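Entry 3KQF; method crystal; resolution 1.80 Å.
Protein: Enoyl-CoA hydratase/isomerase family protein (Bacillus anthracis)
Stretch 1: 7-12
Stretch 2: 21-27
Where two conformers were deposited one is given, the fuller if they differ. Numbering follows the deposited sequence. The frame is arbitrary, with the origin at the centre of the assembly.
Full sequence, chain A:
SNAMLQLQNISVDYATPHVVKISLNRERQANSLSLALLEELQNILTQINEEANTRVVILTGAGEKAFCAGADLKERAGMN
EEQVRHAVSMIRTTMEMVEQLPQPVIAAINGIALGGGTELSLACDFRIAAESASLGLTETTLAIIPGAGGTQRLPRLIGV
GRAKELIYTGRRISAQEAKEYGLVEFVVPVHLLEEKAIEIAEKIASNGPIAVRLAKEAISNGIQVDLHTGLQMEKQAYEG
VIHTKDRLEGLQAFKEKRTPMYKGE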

# COMPACT_ATOMS: atom_id res chain seq x y z
N LEU A 7 -8.27 36.39 -14.33
CA LEU A 7 -8.61 34.94 -14.33
C LEU A 7 -10.12 34.76 -14.50
O LEU A 7 -10.91 35.31 -13.73
N GLN A 8 -10.52 33.99 -15.51
CA GLN A 8 -11.93 33.76 -15.79
C GLN A 8 -12.43 32.35 -15.47
O GLN A 8 -13.61 32.16 -15.24
N ASN A 9 -11.53 31.37 -15.49
CA ASN A 9 -11.89 29.98 -15.28
C ASN A 9 -11.54 29.43 -13.89
O ASN A 9 -11.95 28.33 -13.54
N ILE A 10 -10.74 30.18 -13.13
CA ILE A 10 -10.43 29.79 -11.76
C ILE A 10 -10.49 31.02 -10.86
O ILE A 10 -10.52 32.16 -11.34
N SER A 11 -10.54 30.77 -9.56
CA SER A 11 -10.59 31.82 -8.55
C SER A 11 -9.43 31.53 -7.60
O SER A 11 -9.15 30.38 -7.32
N VAL A 12 -8.73 32.57 -7.16
CA VAL A 12 -7.63 32.37 -6.21
C VAL A 12 -7.94 33.24 -5.00
O VAL A 12 -8.21 34.42 -5.16
N LYS A 21 -6.29 29.30 -1.56
CA LYS A 21 -7.35 28.37 -2.00
C LYS A 21 -7.62 28.65 -3.46
O LYS A 21 -7.99 29.78 -3.82
N ILE A 22 -7.39 27.65 -4.29
CA ILE A 22 -7.63 27.74 -5.72
C ILE A 22 -8.93 27.01 -6.02
O ILE A 22 -9.08 25.85 -5.64
N SER A 23 -9.88 27.68 -6.66
CA SER A 23 -11.17 27.06 -6.97
C SER A 23 -11.42 26.98 -8.48
O SER A 23 -11.41 28.02 -9.17
N LEU A 24 -11.64 25.78 -9.01
CA LEU A 24 -12.01 25.65 -10.42
C LEU A 24 -13.34 26.40 -10.51
O LEU A 24 -14.23 26.18 -9.69
N ASN A 25 -13.48 27.27 -11.51
CA ASN A 25 -14.65 28.14 -11.62
C ASN A 25 -15.37 28.09 -12.97
O ASN A 25 -15.45 29.10 -13.69
N ARG A 26 -15.91 26.92 -13.29
CA ARG A 26 -16.69 26.70 -14.48
C ARG A 26 -17.90 25.87 -14.08
O ARG A 26 -18.11 24.78 -14.60
N GLU A 27 -18.69 26.38 -13.14
CA GLU A 27 -19.87 25.64 -12.62
C GLU A 27 -20.81 25.10 -13.69
O GLU A 27 -21.25 23.95 -13.60

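Residues 10-12 and 21-24 pair as antiparallel strands, so side chains alternate between two faces of the sheet: Ile10, Val12, Ile22 and Leu24 share one, Ser11 and Ser23 the other. Lys21 opens stretch 2 with its CA-to-CB bond directed sideways and its chain extended through chi1 and chi2 (both t), then turned at chi3 (p); its side chain makes no close contact with stretch 1, and its contact is made by the backbone, Lys21 O lying 3.5 Å from Val12 CA. Ile22, rotamer m with chi2 t, is buried, as suits a branched aliphatic residue on the apolar face. Its CG2 lies 4.4 Å from CD1 of Ile10, a p rotamer with chi2 t.

Ser23 (m) faces Ser11 (m) across a hydrogen-bonded pair. Ser23 N donates to Ser11 O and Ser11 N to Ser23 O, both at 2.9 Å, and the small side chains sit side by side, Ser23 CB 4.2 Å from Ser11 CB. Serine suits this partly exposed face, where a short polar group can remain near solvent. Leu24 (m, chi2 t), itself buried, returns to the face of Ile22, its CD2 4.2 Å from Ile10 CG2, so Ile10 touches both aliphatic neighbours.

Beyond the strand, Asn25 (chi1 t) points toward stretch 1. Its N donates to Asn9 O at 2.8 Å, its CB packs 3.8 Å from Ile10 CA, and its ND2 lies 3.6 Å from Ser11 OG. The amide also donates from ND2 to water 1 at 2.9 Å; that water in turn donates to Leu7 O (3.1 Å) and Ile10 O (3.0 Å), tying the side chain to the stretch 1 backbone. Arg26 (m, chi2 t) starts sideways, yet its long aliphatic portion brings CD within 3.6 Å of Asn9 OD1, while NE donates to water 3 at 3.0 Å, which makes a weak hydrogen bond to Asn9 OD1 at 3.4 Å and so links the two side chains. Glu27, exposed, lies out of reach of stretch 1.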

# COMPACT_ATOMS: atom_id res chain seq x y z
CB LEU A 7 -8.18 34.30 -13.01
CG LEU A 7 -6.69 34.32 -12.68
CD1 LEU A 7 -6.50 33.81 -11.26
CD2 LEU A 7 -5.89 33.49 -13.68
CB GLN A 8 -12.24 34.07 -17.26
CG GLN A 8 -12.04 35.51 -17.67
CD GLN A 8 -12.57 35.79 -19.06
OE1 GLN A 8 -13.05 34.89 -19.75
NE2 GLN A 8 -12.50 37.05 -19.49
CB ASN A 9 -11.24 29.12 -16.37
CG ASN A 9 -11.79 29.44 -17.76
OD1 ASN A 9 -12.96 29.21 -18.05
ND2 ASN A 9 -10.93 29.96 -18.63
CB ILE A 10 -9.05 29.12 -11.62
CG1 ILE A 10 -7.92 30.10 -11.91
CG2 ILE A 10 -8.94 27.87 -12.51
CD1 ILE A 10 -6.56 29.47 -11.73
CB SER A 11 -11.89 31.77 -7.76
OG SER A 11 -13.02 31.98 -8.59
CB VAL A 12 -6.27 32.76 -6.79
CG1 VAL A 12 -5.17 32.60 -5.75
CG2 VAL A 12 -5.95 31.93 -8.01
CB LYS A 21 -8.63 28.58 -1.18
CG LYS A 21 -9.77 27.64 -1.57
CD LYS A 21 -11.06 27.88 -0.80
CE LYS A 21 -11.73 29.18 -1.21
NZ LYS A 21 -13.11 29.26 -0.70
CB ILE A 22 -6.51 27.07 -6.52
CG1 ILE A 22 -5.14 27.67 -6.15
CG2 ILE A 22 -6.78 27.22 -8.01
CD1 ILE A 22 -3.97 26.98 -6.81
CB SER A 23 -12.31 27.86 -6.34
OG SER A 23 -12.15 28.03 -4.95
CB LEU A 24 -12.14 24.19 -10.86
CG LEU A 24 -10.92 23.30 -10.66
CD1 LEU A 24 -11.19 21.91 -11.21
CD2 LEU A 24 -9.66 23.87 -11.30
CB ASN A 25 -14.23 29.58 -11.31
CG ASN A 25 -15.42 30.50 -11.09
OD1 ASN A 25 -16.49 30.08 -10.63
ND2 ASN A 25 -15.24 31.79 -11.41
CB ARG A 26 -15.87 25.96 -15.54
CG ARG A 26 -14.60 26.64 -16.00
CD ARG A 26 -14.06 25.87 -17.20
NE ARG A 26 -14.92 26.06 -18.37
CZ ARG A 26 -15.09 25.19 -19.35
NH1 ARG A 26 -14.54 23.97 -19.31
NH2 ARG A 26 -15.89 25.50 -20.37
CB GLU A 27 -20.69 26.47 -11.62
CG GLU A 27 -19.99 26.79 -10.33
CD GLU A 27 -20.90 27.54 -9.35
OE1 GLU A 27 -22.11 27.22 -9.27
OE2 GLU A 27 -20.39 28.43 -8.66
O HOH W 1 -12.99 33.45 -12.32
O HOH W 2 -15.58 30.57 -15.92
O HOH W 3 -16.26 28.78 -18.50